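Local coordinates for protein 5'-deoxynucleotidase (Pyrococcus horikoshii, PDB 2CQZ) that probably hydrolyses 2'-deoxyribonucleoside 5'-phosphates to the deoxyribonucleoside and inorganic phosphate, using a bound divalent metal ion, at residues Val60-Lys65 / Tyr109-Glu114; Ala67-Leu72 / Pro103-Leu108; Leu72-Ile77 / Val88-Ala93; Ala126-Met131 / Glu154-Leu159. All coordinates share one frame; numbering follows the deposited sequence.

Interaction 1. Residues Val60-Lys65 / Tyr109-Glu114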
loop_
_atom_site.group_PDB
_atom_site.type_symbol
_atom_site.label_atom_id
_atom_site.label_comp_id
_atom_site.label_asym_id
_atom_site.label_seq_id
_atom_site.Cartn_x
_atom_site.Cartn_y
_atom_site.Cartn_z
ATOM N N VAL A 60 -11.556 11.635 34.841
ATOM C CA VAL A 60 -11.404 11.718 33.397
ATOM C C VAL A 60 -10.002 12.076 32.947
ATOM O O VAL A 60 -9.482 11.472 32.008
ATOM C CB VAL A 60 -12.388 12.727 32.794
ATOM C CG1 VAL A 60 -12.206 12.787 31.277
ATOM C CG2 VAL A 60 -13.812 12.320 33.146
ATOM N N GLU A 61 -9.381 13.047 33.606
ATOM C CA GLU A 61 -8.034 13.431 33.217
ATOM C C GLU A 61 -7.125 12.217 33.246
ATOM O O GLU A 61 -6.425 11.937 32.269
ATOM C CB GLU A 61 -7.468 14.504 34.141
ATOM C CG GLU A 61 -6.163 15.101 33.618
ATOM C CD GLU A 61 -5.590 16.153 34.540
ATOM O OE1 GLU A 61 -6.332 17.095 34.912
ATOM O OE2 GLU A 61 -4.394 16.035 34.882
ATOM N N LYS A 62 -7.141 11.485 34.358
ATOM C CA LYS A 62 -6.297 10.302 34.466
ATOM C C LYS A 62 -6.627 9.260 33.412
ATOM O O LYS A 62 -5.730 8.655 32.824
ATOM C CB LYS A 62 -6.412 9.646 35.835
ATOM C CG LYS A 62 -5.327 8.604 36.026
ATOM C CD LYS A 62 -5.684 7.584 37.070
ATOM C CE LYS A 62 -5.757 8.170 38.465
ATOM N NZ LYS A 62 -6.161 7.082 39.407
ATOM N N ALA A 63 -7.913 9.040 33.171
ATOM C CA ALA A 63 -8.324 8.058 32.172
ATOM C C ALA A 63 -7.802 8.413 30.778
ATOM O O ALA A 63 -7.268 7.550 30.069
ATOM C CB ALA A 63 -9.840 7.943 32.142
ATOM N N LEU A 64 -7.960 9.677 30.384
ATOM C CA LEU A 64 -7.507 10.104 29.068
ATOM C C LEU A 64 -5.998 9.986 28.916
ATOM O O LEU A 64 -5.514 9.584 27.862
ATOM C CB LEU A 64 -7.978 11.532 28.776
ATOM C CG LEU A 64 -9.491 11.688 28.566
ATOM C CD1 LEU A 64 -9.810 13.137 28.249
ATOM C CD2 LEU A 64 -9.973 10.780 27.429
ATOM N N LYS A 65 -5.245 10.323 29.959
ATOM C CA LYS A 65 -3.791 10.198 29.879
ATOM C C LYS A 65 -3.443 8.725 29.797
ATOM O O LYS A 65 -2.583 8.319 29.019
ATOM C CB LYS A 65 -3.105 10.801 31.104
ATOM C CG LYS A 65 -3.139 12.315 31.184
ATOM C CD LYS A 65 -2.401 12.776 32.430
ATOM C CE LYS A 65 -2.489 14.278 32.609
ATOM N NZ LYS A 65 -1.650 14.737 33.750
ATOM N N TYR A 109 1.117 3.642 33.601
ATOM C CA TYR A 109 1.275 2.300 33.070
ATOM C C TYR A 109 0.991 1.259 34.159
ATOM O O TYR A 109 0.158 0.364 33.983
ATOM C CB TYR A 109 2.692 2.106 32.547
ATOM C CG TYR A 109 3.022 0.661 32.297
ATOM C CD1 TYR A 109 2.470 -0.025 31.212
ATOM C CD2 TYR A 109 3.825 -0.045 33.183
ATOM C CE1 TYR A 109 2.706 -1.384 31.020
ATOM C CE2 TYR A 109 4.067 -1.405 33.004
ATOM C CZ TYR A 109 3.502 -2.070 31.922
ATOM O OH TYR A 109 3.716 -3.425 31.759
ATOM N N ARG A 110 1.688 1.388 35.283
ATOM C CA ARG A 110 1.539 0.465 36.405
ATOM C C ARG A 110 0.072 0.300 36.831
ATOM O O ARG A 110 -0.417 -0.820 36.947
ATOM C CB ARG A 110 2.417 0.950 37.572
ATOM C CG ARG A 110 2.553 0.002 38.761
ATOM C CD ARG A 110 1.410 0.199 39.739
ATOM N NE ARG A 110 1.215 1.611 40.067
ATOM C CZ ARG A 110 0.143 2.101 40.685
ATOM N NH1 ARG A 110 -0.851 1.296 41.055
ATOM N NH2 ARG A 110 0.056 3.407 40.922
ATOM N N GLU A 111 -0.636 1.405 37.046
ATOM C CA GLU A 111 -2.040 1.337 37.453
ATOM C C GLU A 111 -2.888 0.680 36.369
ATOM O O GLU A 111 -3.833 -0.052 36.664
ATOM C CB GLU A 111 -2.573 2.747 37.759
ATOM C CG GLU A 111 -4.085 2.845 37.980
ATOM C CD GLU A 111 -4.524 4.249 38.385
ATOM O OE1 GLU A 111 -5.746 4.505 38.464
ATOM O OE2 GLU A 111 -3.643 5.101 38.630
ATOM N N TYR A 112 -2.544 0.934 35.111
ATOM C CA TYR A 112 -3.288 0.367 33.999
ATOM C C TYR A 112 -3.230 -1.154 34.001
ATOM O O TYR A 112 -4.255 -1.816 33.827
ATOM C CB TYR A 112 -2.744 0.915 32.672
ATOM C CG TYR A 112 -3.322 0.256 31.437
ATOM C CD1 TYR A 112 -4.687 0.331 31.150
ATOM C CD2 TYR A 112 -2.502 -0.456 30.562
ATOM C CE1 TYR A 112 -5.219 -0.294 30.020
ATOM C CE2 TYR A 112 -3.020 -1.081 29.435
ATOM C CZ TYR A 112 -4.376 -0.997 29.172
ATOM O OH TYR A 112 -4.888 -1.633 28.073
ATOM N N GLN A 113 -2.032 -1.702 34.198
ATOM C CA GLN A 113 -1.835 -3.150 34.212
ATOM C C GLN A 113 -2.542 -3.832 35.380
ATOM O O GLN A 113 -2.903 -5.004 35.289
ATOM C CB GLN A 113 -0.343 -3.491 34.264
ATOM C CG GLN A 113 0.454 -3.011 33.067
ATOM C CD GLN A 113 0.036 -3.688 31.771
ATOM O OE1 GLN A 113 -0.529 -3.052 30.877
ATOM N NE2 GLN A 113 0.315 -4.986 31.663
ATOM N N GLU A 114 -2.732 -3.105 36.478
ATOM C CA GLU A 114 -3.393 -3.669 37.645
ATOM C C GLU A 114 -4.872 -3.865 37.385
ATOM O O GLU A 114 -5.508 -4.740 37.975
ATOM C CB GLU A 114 -3.202 -2.762 38.855
ATOM C CG GLU A 114 -1.904 -3.000 39.599
ATOM C CD GLU A 114 -1.713 -1.999 40.710
ATOM O OE1 GLU A 114 -2.696 -1.746 41.445
ATOM O OE2 GLU A 114 -0.587 -1.471 40.849
#
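The ammonium end of K62 meets the carboxylate of E111, the two side chains coming from opposite directions, and they alone join the helical segments 60-65 and 109-114. K62 NZ lies 2.8 Å from E111 OE1, which receives it on the syn lone pair, the one on the side of its sister oxygen. The other oxygen shares the ammonium more loosely, with K62 NZ to E111 OE2 at 3.3 Å in a weak bond. K62 CD also sits close to the carboxylate, 3.4 Å from E111 OE1, because the lysine folds at its third torsion (chi3 -67°) and lays its last methylene groups beside the acid. E111, by contrast, runs extended from CG outward. With K62 CA and E111 CA 10.4 Å apart, the gap between the helices is bridged by side chains and not by backbone. Farther out, E111 OE1 is also hydrogen-bonded to S117 OG, which ties the carboxylate to the residue just before helix 118-140, and K62 NZ has a long, weak ion pair with E119. E111 packs against M66. Both partners are partly exposed, so the salt bridge is probably weakened by solvent, and it links the outer sides of helices 60-69 and 106-114 by charge.

Interaction 2. Residues Ala67-Leu72 / Pro103-Leu108. With NI (nickel (II) ion), chain G.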
loop_
_atom_site.group_PDB
_atom_site.type_symbol
_atom_site.label_atom_id
_atom_site.label_comp_id
_atom_site.label_asym_id
_atom_site.label_seq_id
_atom_site.Cartn_x
_atom_site.Cartn_y
_atom_site.Cartn_z
ATOM N N ALA A 67 -5.213 6.351 28.601
ATOM C CA ALA A 67 -5.558 5.806 27.294
ATOM C C ALA A 67 -4.484 6.186 26.268
ATOM O O ALA A 67 -4.104 5.381 25.425
ATOM C CB ALA A 67 -6.935 6.326 26.845
ATOM N N ILE A 68 -3.997 7.418 26.353
ATOM C CA ILE A 68 -2.987 7.913 25.428
ATOM C C ILE A 68 -1.645 7.200 25.586
ATOM O O ILE A 68 -0.947 6.917 24.606
ATOM C CB ILE A 68 -2.764 9.436 25.630
ATOM C CG1 ILE A 68 -4.010 10.204 25.200
ATOM C CG2 ILE A 68 -1.553 9.897 24.845
ATOM C CD1 ILE A 68 -3.955 11.692 25.491
ATOM N N VAL A 69 -1.305 6.889 26.826
ATOM C CA VAL A 69 -0.033 6.261 27.139
ATOM C C VAL A 69 -0.015 4.724 27.199
ATOM O O VAL A 69 1.052 4.108 27.080
ATOM C CB VAL A 69 0.486 6.850 28.477
ATOM C CG1 VAL A 69 1.720 6.116 28.949
ATOM C CG2 VAL A 69 0.794 8.336 28.296
ATOM N N HIS A 70 -1.188 4.105 27.328
ATOM C CA HIS A 70 -1.257 2.657 27.466
ATOM C C HIS A 70 -0.415 1.774 26.547
ATOM O O HIS A 70 0.112 0.760 27.012
ATOM C CB HIS A 70 -2.722 2.180 27.488
ATOM C CG HIS A 70 -3.295 1.836 26.146
ATOM N ND1 HIS A 70 -3.673 2.790 25.225
ATOM C CD2 HIS A 70 -3.583 0.638 25.583
ATOM C CE1 HIS A 70 -4.168 2.196 24.154
ATOM N NE2 HIS A 70 -4.124 0.890 24.345
ATOM N N ASP A 71 -0.257 2.114 25.269
ATOM C CA ASP A 71 0.577 1.259 24.421
ATOM C C ASP A 71 1.874 1.913 24.025
ATOM O O ASP A 71 2.564 1.432 23.132
ATOM C CB ASP A 71 -0.121 0.859 23.135
ATOM C CG ASP A 71 -1.078 -0.272 23.319
ATOM O OD1 ASP A 71 -0.693 -1.346 23.839
ATOM O OD2 ASP A 71 -2.229 -0.070 22.916
ATOM N N LEU A 72 2.205 3.005 24.695
ATOM C CA LEU A 72 3.417 3.762 24.399
ATOM C C LEU A 72 4.732 2.982 24.343
ATOM O O LEU A 72 5.631 3.360 23.593
ATOM C CB LEU A 72 3.562 4.897 25.409
ATOM C CG LEU A 72 4.005 6.254 24.859
ATOM C CD1 LEU A 72 2.962 6.771 23.858
ATOM C CD2 LEU A 72 4.159 7.234 26.009
ATOM N N PRO A 103 9.812 7.101 32.317
ATOM C CA PRO A 103 9.656 7.113 33.776
ATOM C C PRO A 103 8.496 7.989 34.230
ATOM O O PRO A 103 7.781 7.649 35.171
ATOM C CB PRO A 103 11.017 7.610 34.259
ATOM C CG PRO A 103 11.465 8.502 33.116
ATOM C CD PRO A 103 11.123 7.656 31.933
ATOM N N GLU A 104 8.299 9.110 33.539
ATOM C CA GLU A 104 7.212 10.022 33.873
ATOM C C GLU A 104 5.855 9.379 33.665
ATOM O O GLU A 104 4.876 9.834 34.244
ATOM C CB GLU A 104 7.257 11.309 33.034
ATOM C CG GLU A 104 7.040 11.088 31.553
ATOM C CD GLU A 104 8.285 10.567 30.869
ATOM O OE1 GLU A 104 9.032 9.804 31.516
ATOM O OE2 GLU A 104 8.518 10.912 29.691
ATOM N N PHE A 105 5.777 8.338 32.842
ATOM C CA PHE A 105 4.488 7.690 32.617
ATOM C C PHE A 105 4.395 6.320 33.268
ATOM O O PHE A 105 3.414 5.605 33.061
ATOM C CB PHE A 105 4.186 7.544 31.117
ATOM C CG PHE A 105 4.081 8.853 30.379
ATOM C CD1 PHE A 105 3.246 9.868 30.842
ATOM C CD2 PHE A 105 4.810 9.061 29.206
ATOM C CE1 PHE A 105 3.138 11.071 30.149
ATOM C CE2 PHE A 105 4.711 10.252 28.506
ATOM C CZ PHE A 105 3.871 11.263 28.978
ATOM N N TYR A 106 5.399 5.950 34.061
ATOM C CA TYR A 106 5.381 4.635 34.698
ATOM C C TYR A 106 4.183 4.393 35.632
ATOM O O TYR A 106 3.650 3.285 35.693
ATOM C CB TYR A 106 6.669 4.392 35.478
ATOM C CG TYR A 106 6.684 3.028 36.121
ATOM C CD1 TYR A 106 7.155 1.914 35.425
ATOM C CD2 TYR A 106 6.165 2.836 37.401
ATOM C CE1 TYR A 106 7.106 0.637 35.987
ATOM C CE2 TYR A 106 6.106 1.566 37.973
ATOM C CZ TYR A 106 6.577 0.471 37.263
ATOM O OH TYR A 106 6.510 -0.787 37.823
ATOM N N GLU A 107 3.765 5.420 36.364
ATOM C CA GLU A 107 2.642 5.269 37.280
ATOM C C GLU A 107 1.341 4.971 36.527
ATOM O O GLU A 107 0.569 4.103 36.938
ATOM C CB GLU A 107 2.490 6.527 38.148
ATOM C CG GLU A 107 2.599 6.267 39.656
ATOM C CD GLU A 107 3.965 5.714 40.078
ATOM O OE1 GLU A 107 4.973 6.458 39.982
ATOM O OE2 GLU A 107 4.031 4.534 40.506
ATOM N N LEU A 108 1.104 5.688 35.431
ATOM C CA LEU A 108 -0.097 5.468 34.631
ATOM C C LEU A 108 -0.051 4.046 34.077
ATOM O O LEU A 108 -1.047 3.327 34.083
ATOM C CB LEU A 108 -0.170 6.476 33.484
ATOM C CG LEU A 108 -0.492 7.913 33.889
ATOM C CD1 LEU A 108 -0.256 8.869 32.734
ATOM C CD2 LEU A 108 -1.932 7.980 34.336
HETATM NI NI NI G . -4.213 -1.187 23.108
#
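V69 presses onto one face of the F105 ring, the dense centre of the contact. Its CG2 methyl stands 3.9 Å from the ring centroid and only 12° off the ring normal, a CH-pi contact. The other methyl, V69 CG1, is held anti to the backbone N (chi1 173°), which directs it to F105 CB at 3.6 Å. L72 approaches the same ring obliquely, with its CD2 3.7 Å from F105 CD2. F98 of helix 90-100 touches all three side chains, and L45 of the second subunit packs on V69 and F105, which closes this hydrophobic cluster. An alanine in place of F105 would probably leave V69 CG2 and L72 CD2 without their aromatic partner and open a gap between them and F98. On the far face of the ring the packing gives way to a more polar, outward side: the E104 CG methylene lies over the ring centre, while its carboxylate reaches out to a salt bridge with K7. Beyond V69 the chain bends in a type I turn to L72 and delivers two metal ligands, H70 NE2 at 2.4 Å and D71 OD2 at 2.3 Å from the nickel ion. H70 ND1 donates to A67 O (2.6 Å), which, with the metal bond at NE2, helps fix the imidazole's rotation. With H36 and D127 completing the protein ligands, this is the adjacent His-Asp pair that defines the HD-domain metal site.

Interaction 3. Residues Leu72-Ile77 / Val88-Ala93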
loop_
_atom_site.group_PDB
_atom_site.type_symbol
_atom_site.label_atom_id
_atom_site.label_comp_id
_atom_site.label_asym_id
_atom_site.label_seq_id
_atom_site.Cartn_x
_atom_site.Cartn_y
_atom_site.Cartn_z
ATOM N N LEU A 72 2.205 3.005 24.695
ATOM C CA LEU A 72 3.417 3.762 24.399
ATOM C C LEU A 72 4.732 2.982 24.343
ATOM O O LEU A 72 5.631 3.360 23.593
ATOM C CB LEU A 72 3.562 4.897 25.409
ATOM C CG LEU A 72 4.005 6.254 24.859
ATOM C CD1 LEU A 72 2.962 6.771 23.858
ATOM C CD2 LEU A 72 4.159 7.234 26.009
ATOM N N ALA A 73 4.857 1.910 25.124
ATOM C CA ALA A 73 6.096 1.128 25.133
ATOM C C ALA A 73 6.332 0.444 23.811
ATOM O O ALA A 73 7.455 0.000 23.508
ATOM C CB ALA A 73 6.061 0.081 26.237
ATOM N N GLU A 74 5.265 0.344 23.024
ATOM C CA GLU A 74 5.366 -0.311 21.733
ATOM C C GLU A 74 6.155 0.527 20.732
ATOM O O GLU A 74 6.634 -0.002 19.728
ATOM C CB GLU A 74 3.976 -0.664 21.211
ATOM C CG GLU A 74 3.227 -1.601 22.144
ATOM C CD GLU A 74 1.958 -2.199 21.536
ATOM O OE1 GLU A 74 1.426 -1.640 20.548
ATOM O OE2 GLU A 74 1.480 -3.232 22.068
ATOM N N ALA A 75 6.326 1.815 21.028
ATOM C CA ALA A 75 7.091 2.702 20.150
ATOM C C ALA A 75 8.507 2.150 19.976
ATOM O O ALA A 75 9.198 2.450 18.997
ATOM C CB ALA A 75 7.146 4.113 20.734
ATOM N N ILE A 76 8.935 1.341 20.934
ATOM C CA ILE A 76 10.247 0.726 20.878
ATOM C C ILE A 76 10.076 -0.775 20.693
ATOM O O ILE A 76 10.713 -1.373 19.846
ATOM C CB ILE A 76 11.042 0.997 22.187
ATOM C CG1 ILE A 76 11.477 2.460 22.230
ATOM C CG2 ILE A 76 12.252 0.063 22.296
ATOM C CD1 ILE A 76 11.996 2.879 23.582
ATOM N N ILE A 77 9.182 -1.370 21.470
ATOM C CA ILE A 77 9.131 -2.848 21.325
ATOM C C ILE A 77 8.207 -3.387 20.220
ATOM O O ILE A 77 8.338 -4.508 19.735
ATOM C CB ILE A 77 8.896 -3.720 22.632
ATOM C CG1 ILE A 77 7.523 -3.581 23.391
ATOM C CG2 ILE A 77 10.087 -3.850 23.560
ATOM C CD1 ILE A 77 7.239 -4.797 24.326
ATOM N N VAL A 88 7.526 -14.848 24.212
ATOM C CA VAL A 88 8.137 -13.583 24.640
ATOM C C VAL A 88 7.350 -12.931 25.781
ATOM O O VAL A 88 6.135 -12.788 25.726
ATOM C CB VAL A 88 8.202 -12.623 23.445
ATOM C CG1 VAL A 88 8.760 -11.272 23.894
ATOM C CG2 VAL A 88 9.096 -13.194 22.362
ATOM N N ASP A 89 8.048 -12.574 26.876
ATOM C CA ASP A 89 7.369 -11.828 27.937
ATOM C C ASP A 89 7.180 -10.351 27.558
ATOM O O ASP A 89 7.989 -9.489 27.874
ATOM C CB ASP A 89 8.172 -11.945 29.239
ATOM C CG ASP A 89 7.261 -11.621 30.420
ATOM O OD1 ASP A 89 6.418 -10.731 30.283
ATOM O OD2 ASP A 89 7.387 -12.271 31.452
ATOM N N LYS A 90 6.103 -10.000 26.857
ATOM C CA LYS A 90 5.876 -8.614 26.453
ATOM C C LYS A 90 5.738 -7.710 27.666
ATOM O O LYS A 90 6.241 -6.580 27.671
ATOM C CB LYS A 90 4.616 -8.507 25.578
ATOM C CG LYS A 90 4.356 -7.103 25.005
ATOM C CD LYS A 90 3.165 -7.084 24.045
ATOM C CE LYS A 90 3.021 -5.726 23.350
ATOM N NZ LYS A 90 1.844 -5.664 22.428
ATOM N N ASP A 91 5.069 -8.219 28.698
ATOM C CA ASP A 91 4.839 -7.464 29.939
ATOM C C ASP A 91 6.128 -7.033 30.622
ATOM O O ASP A 91 6.262 -5.893 31.064
ATOM C CB ASP A 91 4.034 -8.307 30.897
ATOM C CG ASP A 91 2.773 -8.811 30.270
ATOM O OD1 ASP A 91 1.784 -8.039 30.192
ATOM O OD2 ASP A 91 2.786 -9.982 29.827
ATOM N N LYS A 92 7.066 -7.960 30.724
ATOM C CA LYS A 92 8.337 -7.661 31.327
ATOM C C LYS A 92 8.978 -6.532 30.517
ATOM O O LYS A 92 9.375 -5.506 31.062
ATOM C CB LYS A 92 9.180 -8.937 31.319
ATOM C CG LYS A 92 10.505 -8.859 32.030
ATOM C CD LYS A 92 10.920 -10.274 32.434
ATOM C CE LYS A 92 12.426 -10.423 32.588
ATOM N NZ LYS A 92 12.756 -11.777 33.163
ATOM N N ALA A 93 9.053 -6.705 29.204
ATOM C CA ALA A 93 9.657 -5.684 28.362
ATOM C C ALA A 93 8.941 -4.338 28.469
ATOM O O ALA A 93 9.587 -3.295 28.530
ATOM C CB ALA A 93 9.693 -6.139 26.915
#
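K90 reaches across to E74 at full stretch, its chain crossing that of the glutamate at about a right angle. From CB, the first torsion sends K90 CG anti to the backbone N (chi1 -175°), where it meets I77 CD1 at 3.8 Å. The chain continues straight through CD, and K90 CE comes within 3.2 Å of E74 OE2. At the tip, NZ forms a salt bridge to the same oxygen, modelled very short (2.5 Å from K90 NZ to E74 OE2), its exact length uncertain. The ammonium has a second acidic mate in D79 and a weak bond to I80 O, so it probably offsets the negative charge of two carboxylates close together. I77 CD1 also touches A93 CB at 3.8 Å. F87 of the third subunit packs on I77, and V88 of that subunit on A93, so the apolar half of the contact borders an interface. Helix 90-100 begins with D89 as N-cap, its OD1 accepting from K92 N at 2.9 Å. E74 also lies close to D71, a nickel ligand, and its side chain is about 6 Å from the ion; the E74-K90 pair is consistent with a second shell around an HD-domain metal centre.

Interaction 4. Residues Ala126-Met131 / Glu154-Leu159. With NI (nickel (II) ion), chain G.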
loop_
_atom_site.group_PDB
_atom_site.type_symbol
_atom_site.label_atom_id
_atom_site.label_comp_id
_atom_site.label_asym_id
_atom_site.label_seq_id
_atom_site.Cartn_x
_atom_site.Cartn_y
_atom_site.Cartn_z
ATOM N N ALA A 126 -12.165 0.221 26.820
ATOM C CA ALA A 126 -12.026 1.023 25.604
ATOM C C ALA A 126 -11.075 0.299 24.665
ATOM O O ALA A 126 -11.336 0.157 23.467
ATOM C CB ALA A 126 -11.473 2.397 25.943
ATOM N N ASP A 127 -9.968 -0.166 25.227
ATOM C CA ASP A 127 -8.986 -0.884 24.448
ATOM C C ASP A 127 -9.598 -2.059 23.720
ATOM O O ASP A 127 -9.300 -2.310 22.556
ATOM C CB ASP A 127 -7.895 -1.431 25.332
ATOM C CG ASP A 127 -6.827 -2.099 24.534
ATOM O OD1 ASP A 127 -6.177 -1.386 23.746
ATOM O OD2 ASP A 127 -6.653 -3.324 24.676
ATOM N N LYS A 128 -10.436 -2.798 24.433
ATOM C CA LYS A 128 -11.080 -3.972 23.872
ATOM C C LYS A 128 -12.182 -3.628 22.881
ATOM O O LYS A 128 -12.359 -4.313 21.878
ATOM C CB LYS A 128 -11.629 -4.849 24.998
ATOM C CG LYS A 128 -10.544 -5.575 25.769
ATOM C CD LYS A 128 -11.122 -6.331 26.966
ATOM C CE LYS A 128 -10.027 -7.011 27.779
ATOM N NZ LYS A 128 -9.210 -7.935 26.947
ATOM N N LEU A 129 -12.925 -2.565 23.160
ATOM C CA LEU A 129 -13.991 -2.172 22.259
ATOM C C LEU A 129 -13.444 -1.730 20.899
ATOM O O LEU A 129 -13.964 -2.134 19.855
ATOM C CB LEU A 129 -14.850 -1.073 22.886
ATOM C CG LEU A 129 -15.870 -1.548 23.926
ATOM C CD1 LEU A 129 -16.658 -0.351 24.428
ATOM C CD2 LEU A 129 -16.809 -2.573 23.310
ATOM N N ASP A 130 -12.395 -0.918 20.902
ATOM C CA ASP A 130 -11.804 -0.470 19.651
ATOM C C ASP A 130 -11.433 -1.717 18.866
ATOM O O ASP A 130 -11.717 -1.825 17.670
ATOM C CB ASP A 130 -10.540 0.352 19.921
ATOM C CG ASP A 130 -9.843 0.800 18.648
ATOM O OD1 ASP A 130 -10.286 1.803 18.049
ATOM O OD2 ASP A 130 -8.857 0.145 18.246
ATOM N N MET A 131 -10.803 -2.671 19.540
ATOM C CA MET A 131 -10.396 -3.892 18.855
ATOM C C MET A 131 -11.568 -4.675 18.258
ATOM O O MET A 131 -11.530 -5.066 17.093
ATOM C CB MET A 131 -9.604 -4.800 19.794
ATOM C CG MET A 131 -9.180 -6.104 19.141
ATOM S SD MET A 131 -8.228 -7.139 20.260
ATOM C CE MET A 131 -9.566 -7.735 21.270
ATOM N N GLU A 154 -16.546 -11.023 26.479
ATOM C CA GLU A 154 -16.608 -11.786 27.721
ATOM C C GLU A 154 -15.565 -11.235 28.680
ATOM O O GLU A 154 -15.849 -11.030 29.862
ATOM C CB GLU A 154 -16.334 -13.273 27.470
ATOM C CG GLU A 154 -17.407 -13.964 26.640
ATOM C CD GLU A 154 -18.801 -13.706 27.178
ATOM O OE1 GLU A 154 -19.077 -14.107 28.333
ATOM O OE2 GLU A 154 -19.618 -13.096 26.451
ATOM N N GLU A 155 -14.364 -10.987 28.157
ATOM C CA GLU A 155 -13.270 -10.455 28.969
ATOM C C GLU A 155 -13.684 -9.125 29.606
ATOM O O GLU A 155 -13.264 -8.803 30.717
ATOM C CB GLU A 155 -12.007 -10.268 28.115
ATOM C CG GLU A 155 -11.705 -11.434 27.179
ATOM C CD GLU A 155 -10.357 -11.304 26.485
ATOM O OE1 GLU A 155 -9.336 -11.674 27.109
ATOM O OE2 GLU A 155 -10.311 -10.826 25.323
ATOM N N ILE A 156 -14.519 -8.366 28.904
ATOM C CA ILE A 156 -14.996 -7.084 29.401
ATOM C C ILE A 156 -15.998 -7.294 30.528
ATOM O O ILE A 156 -15.991 -6.562 31.518
ATOM C CB ILE A 156 -15.682 -6.271 28.278
ATOM C CG1 ILE A 156 -14.641 -5.855 27.237
ATOM C CG2 ILE A 156 -16.411 -5.064 28.861
ATOM C CD1 ILE A 156 -15.211 -5.066 26.058
ATOM N N LYS A 157 -16.863 -8.297 30.374
ATOM C CA LYS A 157 -17.882 -8.596 31.388
ATOM C C LYS A 157 -17.243 -8.923 32.750
ATOM O O LYS A 157 -17.829 -8.648 33.798
ATOM C CB LYS A 157 -18.754 -9.779 30.942
ATOM C CG LYS A 157 -19.337 -9.683 29.532
ATOM C CD LYS A 157 -20.585 -8.829 29.488
ATOM C CE LYS A 157 -21.404 -9.126 28.244
ATOM N NZ LYS A 157 -22.620 -8.257 28.192
ATOM N N ARG A 158 -16.044 -9.506 32.729
ATOM C CA ARG A 158 -15.323 -9.867 33.954
ATOM C C ARG A 158 -14.867 -8.663 34.770
ATOM O O ARG A 158 -14.357 -8.816 35.880
ATOM C CB ARG A 158 -14.089 -10.702 33.615
ATOM C CG ARG A 158 -14.304 -12.185 33.624
ATOM C CD ARG A 158 -13.010 -12.921 33.293
ATOM N NE ARG A 158 -12.740 -12.919 31.856
ATOM C CZ ARG A 158 -11.711 -13.540 31.281
ATOM N NH1 ARG A 158 -10.841 -14.217 32.025
ATOM N NH2 ARG A 158 -11.561 -13.494 29.961
ATOM N N LEU A 159 -15.033 -7.468 34.221
ATOM C CA LEU A 159 -14.603 -6.264 34.916
ATOM C C LEU A 159 -15.787 -5.598 35.600
ATOM O O LEU A 159 -16.847 -5.414 35.000
ATOM C CB LEU A 159 -13.929 -5.301 33.926
ATOM C CG LEU A 159 -12.697 -5.831 33.171
ATOM C CD1 LEU A 159 -12.180 -4.777 32.197
ATOM C CD2 LEU A 159 -11.610 -6.205 34.160
HETATM NI NI NI G . -4.213 -1.187 23.108
#
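The carboxylate of E155 offers a face, not an edge, to K128: the ammonium stands almost squarely above the plane, with NZ 3.5 Å from OE2 of E155 and 3.7 Å from OE1 of that residue. This is a salt bridge without a directed hydrogen bond. The other carboxylate, that of D127, takes no part in the packing against 154-159 and grips the nickel ion through one oxygen, OD1 at 2.1 Å, while OD2 stays 3.6 Å from the metal. H36, H70 and D71 supply the remaining protein ligands. Between helices 118-140 and 152-157 the aliphatic part of K128 does most of the packing. It slides past I156 in the opposite direction, with K128 CD 3.6 Å from I156 CG1 and K128 CB 3.7 Å from I156 CD1. A bend at the last torsion (chi4 -57°) then turns NZ aside, over E155. L129 adds a looser touch at about a right angle, its CD2 4.0 Å from I156 CD1; behind them V172 and L169 of helix 166-173 cover L129 and I156. With an alanine in place of K128 the CD contact with I156 CG1 goes, which would probably open a gap beside the isoleucine and leave the E155 carboxylate without this ammonium mate. Farther along, D130 OD2 accepts a hydrogen bond from H36 ND1 and so positions another nickel ligand. The same helix thus presents a metal-binding side, while on the flank toward 152-157 the aliphatic stem of a lysine does the packing and a diffuse, largely electrostatic ion pair, probably tempered by solvent, lies at the partly exposed edge.

In the fold
The nickel ion ties interactions 2 and 4 together although their centres lie about 19 Å apart: H70 NE2 and D127 OD1, both its ligands, approach to 3.1 Å. Interaction 1 adjoins interaction 2, centres about 7 Å apart, since both join helices 60-69 and 106-114; K62 CG meets L108 CD2 at 3.8 Å, and K65 CB meets L108 CD1 at 3.8 Å. From segment 109-114, Y112 extends inward to the metal site, with its OH 3.6 Å from H70 CD2 and 4.1 Å from D127 CG. Interaction 3 shares L72 with interaction 2, their centres about 12 Å apart. Its nearest atoms stay about 8 Å from interaction 4, on the other side of the chain's centre.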